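Local coordinates for UPF0303 protein YBR137W (Saccharomyces cerevisiae, PDB 4CLC) that is of unknown function but belongs to the UPF0303 family, carries an HbpS-like region of the GAF clan and resides in the cytoplasm, at residues R47-I61 and T74-I88. Residues are numbered along the deposited sequence; the frame is centred on the assembly and turned at random.
Sequences RNAVKENFPEKPVAI and TVTYGGSALDNDFWI
Thr-76 turns its hydroxyl and its methyl to different partners in segment 47-61. With chi1 at 61°, OG1 sits between its own backbone N and carbonyl carbon and reaches the 57-59 backbone. Thr-76 OG1 donates to Lys-57 O at 3.0 Å, in the carbonyl plane, and accepts a weak bond from Val-59 N. The Thr-76 backbone N adds a bond to Val-59 O (2.7 Å). The methyl CG2 is the other branch; it lies beside Val-59 O and also packs on Val-50 and Ile-61. Val-50 CG1 meets Thr-76 CG2 at 3.7 Å, and Ile-61 touches the methyl through CD1; both side chains cross Thr-76 at about a right angle.

Tyr-77 lies under the type II turn Phe-54 to Lys-57. Glu-56 CA stands over the centre of one face of the Tyr-77 ring, 3.6 Å from the centroid, as a CH-pi contact. The Glu-56 side chain then runs alongside the ring, with CG beside OH. A serine in place of Tyr-77 would probably leave the CH of Glu-56 without its aromatic face and the turn less firmly seated.

Arg-47 crosses Thr-74 with an extended chain. Its CD lies against the Thr-74 side chain. Thr-74 OG1 comes to the guanidinium edge, near its plane, and takes a weak bond from Arg-47 NE (3.3 Å). NH2 bonds a polar side chain of another protein chain, and an aromatic side chain there makes a cation-pi contact with Arg-47.

Ile-61 and Thr-74 form an antiparallel hydrogen-bonded pair, with Ile-61 N to Thr-74 O at 3.1 Å. Their side chains lie side by side on the sheet face toward helix 36-53. Ala-60 points to the other face, where Ala-60 CB meets Ile-88 CD1 (3.5 Å) on helix 84-98. This is an antiparallel beta hairpin, strands 60-64 and 70-75, packed between helices, consistent with the alpha/beta fold of HbpS-like proteins.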
loop_
_atom_site.group_PDB
_atom_site.type_symbol
_atom_site.label_atom_id
_atom_site.label_comp_id
_atom_site.label_asym_id
_atom_site.label_seq_id
_atom_site.Cartn_x
_atom_site.Cartn_y
_atom_site.Cartn_z
ATOM N N ARG D 47 30.617 3.147 23.944
ATOM C CA ARG D 47 31.076 1.938 23.287
ATOM C C ARG D 47 32.123 1.312 24.173
ATOM O O ARG D 47 32.136 0.096 24.371
ATOM C CB ARG D 47 31.636 2.211 21.887
ATOM C CG ARG D 47 32.028 0.928 21.135
ATOM C CD ARG D 47 32.652 1.232 19.792
ATOM N NE ARG D 47 33.084 0.018 19.119
ATOM C CZ ARG D 47 34.269 -0.538 19.314
ATOM N NH1 ARG D 47 35.111 0.025 20.172
ATOM N NH2 ARG D 47 34.612 -1.650 18.674
ATOM N N ASN D 48 32.986 2.158 24.720
ATOM C CA ASN D 48 34.010 1.702 25.643
ATOM C C ASN D 48 33.320 1.093 26.863
ATOM O O ASN D 48 33.555 -0.070 27.216
ATOM C CB ASN D 48 34.932 2.856 26.046
ATOM C CG ASN D 48 35.676 2.580 27.340
ATOM O OD1 ASN D 48 35.474 3.266 28.352
ATOM N ND2 ASN D 48 36.573 1.593 27.306
ATOM N N ALA D 49 32.440 1.886 27.469
ATOM C CA ALA D 49 31.667 1.471 28.636
ATOM C C ALA D 49 31.011 0.098 28.467
ATOM O O ALA D 49 31.296 -0.810 29.243
ATOM C CB ALA D 49 30.643 2.499 28.963
ATOM N N VAL D 50 30.137 -0.057 27.475
ATOM C CA VAL D 50 29.508 -1.354 27.253
ATOM C C VAL D 50 30.564 -2.444 27.112
ATOM O O VAL D 50 30.350 -3.582 27.532
ATOM C CB VAL D 50 28.564 -1.359 26.000
ATOM C CG1 VAL D 50 28.161 -2.760 25.608
ATOM C CG2 VAL D 50 27.311 -0.567 26.279
ATOM N N LYS D 51 31.716 -2.131 26.531
ATOM C CA LYS D 51 32.628 -3.235 26.309
ATOM C C LYS D 51 33.474 -3.555 27.548
ATOM O O LYS D 51 33.922 -4.694 27.716
ATOM C CB LYS D 51 33.505 -3.007 25.076
ATOM C CG LYS D 51 33.366 -4.226 24.115
ATOM C CD LYS D 51 34.544 -4.425 23.172
ATOM C CE LYS D 51 34.974 -3.136 22.536
ATOM N NZ LYS D 51 36.336 -3.317 21.977
ATOM N N GLU D 52 33.679 -2.577 28.422
ATOM C CA GLU D 52 34.339 -2.871 29.689
ATOM C C GLU D 52 33.408 -3.661 30.598
ATOM O O GLU D 52 33.755 -4.758 31.047
ATOM C CB GLU D 52 34.809 -1.591 30.386
ATOM C CG GLU D 52 36.249 -1.216 30.054
ATOM C CD GLU D 52 36.539 0.258 30.289
ATOM O OE1 GLU D 52 35.936 0.848 31.210
ATOM O OE2 GLU D 52 37.367 0.831 29.545
ATOM N N ASN D 53 32.215 -3.125 30.837
ATOM C CA ASN D 53 31.222 -3.794 31.671
ATOM C C ASN D 53 30.661 -5.110 31.123
ATOM O O ASN D 53 30.379 -6.026 31.898
ATOM C CB ASN D 53 30.061 -2.847 31.948
ATOM C CG ASN D 53 30.491 -1.617 32.710
ATOM O OD1 ASN D 53 30.353 -1.556 33.934
ATOM N ND2 ASN D 53 31.023 -0.628 31.995
ATOM N N PHE D 54 30.486 -5.222 29.810
ATOM C CA PHE D 54 29.917 -6.450 29.265
ATOM C C PHE D 54 30.711 -7.064 28.128
ATOM O O PHE D 54 30.164 -7.262 27.034
ATOM C CB PHE D 54 28.497 -6.201 28.784
ATOM C CG PHE D 54 27.535 -5.903 29.878
ATOM C CD1 PHE D 54 27.383 -4.605 30.345
ATOM C CD2 PHE D 54 26.774 -6.921 30.441
ATOM C CE1 PHE D 54 26.494 -4.325 31.362
ATOM C CE2 PHE D 54 25.879 -6.652 31.443
ATOM C CZ PHE D 54 25.736 -5.347 31.908
ATOM N N PRO D 55 31.984 -7.423 28.395
ATOM C CA PRO D 55 32.841 -8.013 27.358
ATOM C C PRO D 55 32.180 -9.240 26.791
ATOM O O PRO D 55 31.519 -9.967 27.535
ATOM C CB PRO D 55 34.108 -8.392 28.117
ATOM C CG PRO D 55 33.618 -8.612 29.527
ATOM C CD PRO D 55 32.581 -7.562 29.738
ATOM N N GLU D 56 32.343 -9.446 25.494
ATOM C CA GLU D 56 31.771 -10.591 24.796
ATOM C C GLU D 56 30.246 -10.619 24.757
ATOM O O GLU D 56 29.652 -11.674 24.534
ATOM C CB GLU D 56 32.296 -11.883 25.420
ATOM C CG GLU D 56 33.805 -11.973 25.356
ATOM C CD GLU D 56 34.316 -13.348 25.677
ATOM O OE1 GLU D 56 33.684 -14.034 26.513
ATOM O OE2 GLU D 56 35.348 -13.742 25.083
ATOM N N LYS D 57 29.623 -9.449 24.929
ATOM C CA LYS D 57 28.199 -9.247 24.628
ATOM C C LYS D 57 28.052 -8.309 23.426
ATOM O O LYS D 57 28.477 -7.152 23.480
ATOM C CB LYS D 57 27.456 -8.677 25.846
ATOM C CG LYS D 57 27.050 -9.723 26.891
ATOM C CD LYS D 57 25.949 -10.626 26.372
ATOM C CE LYS D 57 25.575 -11.715 27.355
ATOM N NZ LYS D 57 24.461 -12.560 26.797
ATOM N N PRO D 58 27.510 -8.819 22.311
ATOM C CA PRO D 58 27.339 -7.907 21.178
ATOM C C PRO D 58 26.226 -6.907 21.449
ATOM O O PRO D 58 25.079 -7.289 21.693
ATOM C CB PRO D 58 26.971 -8.843 20.028
ATOM C CG PRO D 58 26.251 -9.977 20.700
ATOM C CD PRO D 58 26.864 -10.122 22.086
ATOM N N VAL D 59 26.536 -5.629 21.315
ATOM C CA VAL D 59 25.569 -4.604 21.641
ATOM C C VAL D 59 25.588 -3.525 20.579
ATOM O O VAL D 59 26.647 -3.171 20.072
ATOM C CB VAL D 59 25.847 -4.017 23.037
ATOM C CG1 VAL D 59 25.077 -2.755 23.261
ATOM C CG2 VAL D 59 25.481 -5.023 24.081
ATOM N N ALA D 60 24.403 -3.034 20.221
ATOM C CA ALA D 60 24.275 -2.008 19.202
ATOM C C ALA D 60 23.992 -0.677 19.887
ATOM O O ALA D 60 23.219 -0.615 20.826
ATOM C CB ALA D 60 23.193 -2.367 18.211
ATOM N N ILE D 61 24.642 0.380 19.421
ATOM C CA ILE D 61 24.519 1.696 20.019
ATOM C C ILE D 61 24.147 2.734 18.964
ATOM O O ILE D 61 24.845 2.855 17.973
ATOM C CB ILE D 61 25.836 2.107 20.707
ATOM C CG1 ILE D 61 26.193 1.106 21.802
ATOM C CG2 ILE D 61 25.745 3.506 21.262
ATOM C CD1 ILE D 61 27.600 1.257 22.306
ATOM N N THR D 74 27.289 1.961 16.149
ATOM C CA THR D 74 28.372 0.999 16.268
ATOM C C THR D 74 27.879 -0.323 16.810
ATOM O O THR D 74 26.772 -0.447 17.297
ATOM C CB THR D 74 29.531 1.497 17.162
ATOM O OG1 THR D 74 30.628 0.594 17.042
ATOM C CG2 THR D 74 29.118 1.555 18.601
ATOM N N VAL D 75 28.721 -1.325 16.687
ATOM C CA VAL D 75 28.402 -2.653 17.126
ATOM C C VAL D 75 29.554 -3.030 18.074
ATOM O O VAL D 75 30.717 -2.846 17.713
ATOM C CB VAL D 75 28.234 -3.576 15.887
ATOM C CG1 VAL D 75 28.982 -4.880 16.022
ATOM C CG2 VAL D 75 26.769 -3.788 15.584
ATOM N N THR D 76 29.256 -3.486 19.294
ATOM C CA THR D 76 30.297 -3.568 20.351
ATOM C C THR D 76 31.155 -4.820 20.328
ATOM O O THR D 76 32.184 -4.884 21.002
ATOM C CB THR D 76 29.714 -3.502 21.785
ATOM O OG1 THR D 76 28.816 -4.600 21.991
ATOM C CG2 THR D 76 29.004 -2.192 22.032
ATOM N N TYR D 77 30.739 -5.803 19.541
ATOM C CA TYR D 77 31.390 -7.099 19.547
ATOM C C TYR D 77 30.746 -7.950 18.470
ATOM O O TYR D 77 29.666 -7.614 17.976
ATOM C CB TYR D 77 31.246 -7.759 20.914
ATOM C CG TYR D 77 32.206 -8.885 21.205
ATOM C CD1 TYR D 77 33.490 -8.623 21.658
ATOM C CD2 TYR D 77 31.819 -10.206 21.065
ATOM C CE1 TYR D 77 34.366 -9.634 21.944
ATOM C CE2 TYR D 77 32.699 -11.227 21.346
ATOM C CZ TYR D 77 33.973 -10.927 21.793
ATOM O OH TYR D 77 34.866 -11.924 22.091
ATOM N N GLY D 78 31.407 -9.044 18.110
ATOM C CA GLY D 78 30.888 -9.960 17.119
ATOM C C GLY D 78 29.582 -10.600 17.542
ATOM O O GLY D 78 29.206 -10.601 18.724
ATOM N N GLY D 79 28.875 -11.151 16.568
ATOM C CA GLY D 79 27.584 -11.742 16.849
ATOM C C GLY D 79 26.421 -10.778 17.005
ATOM O O GLY D 79 25.358 -11.183 17.472
ATOM N N SER D 80 26.607 -9.512 16.626
ATOM C CA SER D 80 25.467 -8.622 16.469
ATOM C C SER D 80 24.777 -9.009 15.177
ATOM O O SER D 80 25.295 -9.829 14.409
ATOM C CB SER D 80 25.884 -7.164 16.418
ATOM O OG SER D 80 26.554 -6.872 15.197
ATOM N N ALA D 81 23.618 -8.413 14.924
ATOM C CA ALA D 81 22.802 -8.839 13.791
ATOM C C ALA D 81 21.797 -7.780 13.413
ATOM O O ALA D 81 21.529 -6.871 14.183
ATOM C CB ALA D 81 22.092 -10.143 14.097
ATOM N N LEU D 82 21.207 -7.940 12.237
ATOM C CA LEU D 82 19.970 -7.260 11.913
ATOM C C LEU D 82 18.997 -7.708 13.002
ATOM O O LEU D 82 19.216 -8.732 13.656
ATOM C CB LEU D 82 19.488 -7.671 10.519
ATOM C CG LEU D 82 18.413 -6.927 9.725
ATOM C CD1 LEU D 82 18.821 -5.490 9.404
ATOM C CD2 LEU D 82 18.166 -7.708 8.469
ATOM N N ASP D 83 17.944 -6.941 13.217
ATOM C CA ASP D 83 17.054 -7.083 14.391
ATOM C C ASP D 83 17.672 -6.372 15.595
ATOM O O ASP D 83 16.934 -5.801 16.400
ATOM C CB ASP D 83 16.756 -8.577 14.706
ATOM C CG ASP D 83 16.105 -8.788 16.048
ATOM O OD1 ASP D 83 14.860 -8.684 16.136
ATOM O OD2 ASP D 83 16.841 -9.090 17.015
ATOM N N ASN D 84 18.992 -6.203 15.617
ATOM C CA ASN D 84 19.520 -5.164 16.475
ATOM C C ASN D 84 19.073 -3.829 15.921
ATOM O O ASN D 84 18.798 -2.894 16.660
ATOM C CB ASN D 84 21.033 -5.212 16.575
ATOM C CG ASN D 84 21.516 -6.262 17.537
ATOM O OD1 ASN D 84 22.203 -7.200 17.145
ATOM N ND2 ASN D 84 21.164 -6.110 18.811
ATOM N N ASP D 85 18.982 -3.759 14.599
ATOM C CA ASP D 85 18.569 -2.532 13.929
ATOM C C ASP D 85 17.070 -2.306 14.098
ATOM O O ASP D 85 16.630 -1.190 14.401
ATOM C CB ASP D 85 18.949 -2.572 12.448
ATOM C CG ASP D 85 20.446 -2.525 12.227
ATOM O OD1 ASP D 85 21.189 -1.972 13.071
ATOM O OD2 ASP D 85 20.898 -3.059 11.206
ATOM N N PHE D 86 16.294 -3.366 13.908
ATOM C CA PHE D 86 14.870 -3.307 14.170
ATOM C C PHE D 86 14.594 -2.845 15.610
ATOM O O PHE D 86 13.791 -1.935 15.832
ATOM C CB PHE D 86 14.235 -4.665 13.912
ATOM C CG PHE D 86 14.089 -4.995 12.465
ATOM C CD1 PHE D 86 12.975 -4.557 11.750
ATOM C CD2 PHE D 86 15.062 -5.743 11.803
ATOM C CE1 PHE D 86 12.824 -4.845 10.407
ATOM C CE2 PHE D 86 14.920 -6.049 10.453
ATOM C CZ PHE D 86 13.786 -5.589 9.757
ATOM N N TRP D 87 15.282 -3.461 16.576
ATOM C CA TRP D 87 15.076 -3.118 17.981
ATOM C C TRP D 87 15.442 -1.674 18.211
ATOM O O TRP D 87 14.713 -0.944 18.891
ATOM C CB TRP D 87 15.880 -4.037 18.922
ATOM C CG TRP D 87 15.118 -5.290 19.264
ATOM C CD1 TRP D 87 15.250 -6.524 18.685
ATOM C CD2 TRP D 87 14.076 -5.412 20.221
ATOM N NE1 TRP D 87 14.351 -7.402 19.223
ATOM C CE2 TRP D 87 13.615 -6.741 20.181
ATOM C CE3 TRP D 87 13.480 -4.525 21.120
ATOM C CZ2 TRP D 87 12.596 -7.209 21.007
ATOM C CZ3 TRP D 87 12.466 -4.986 21.938
ATOM C CH2 TRP D 87 12.034 -6.314 21.876
ATOM N N ILE D 88 16.552 -1.247 17.619
ATOM C CA ILE D 88 16.967 0.137 17.752
ATOM C C ILE D 88 15.911 1.082 17.181
ATOM O O ILE D 88 15.586 2.085 17.805
ATOM C CB ILE D 88 18.322 0.380 17.078
ATOM C CG1 ILE D 88 19.427 -0.204 17.954
ATOM C CG2 ILE D 88 18.572 1.885 16.871
ATOM C CD1 ILE D 88 20.791 0.126 17.471
#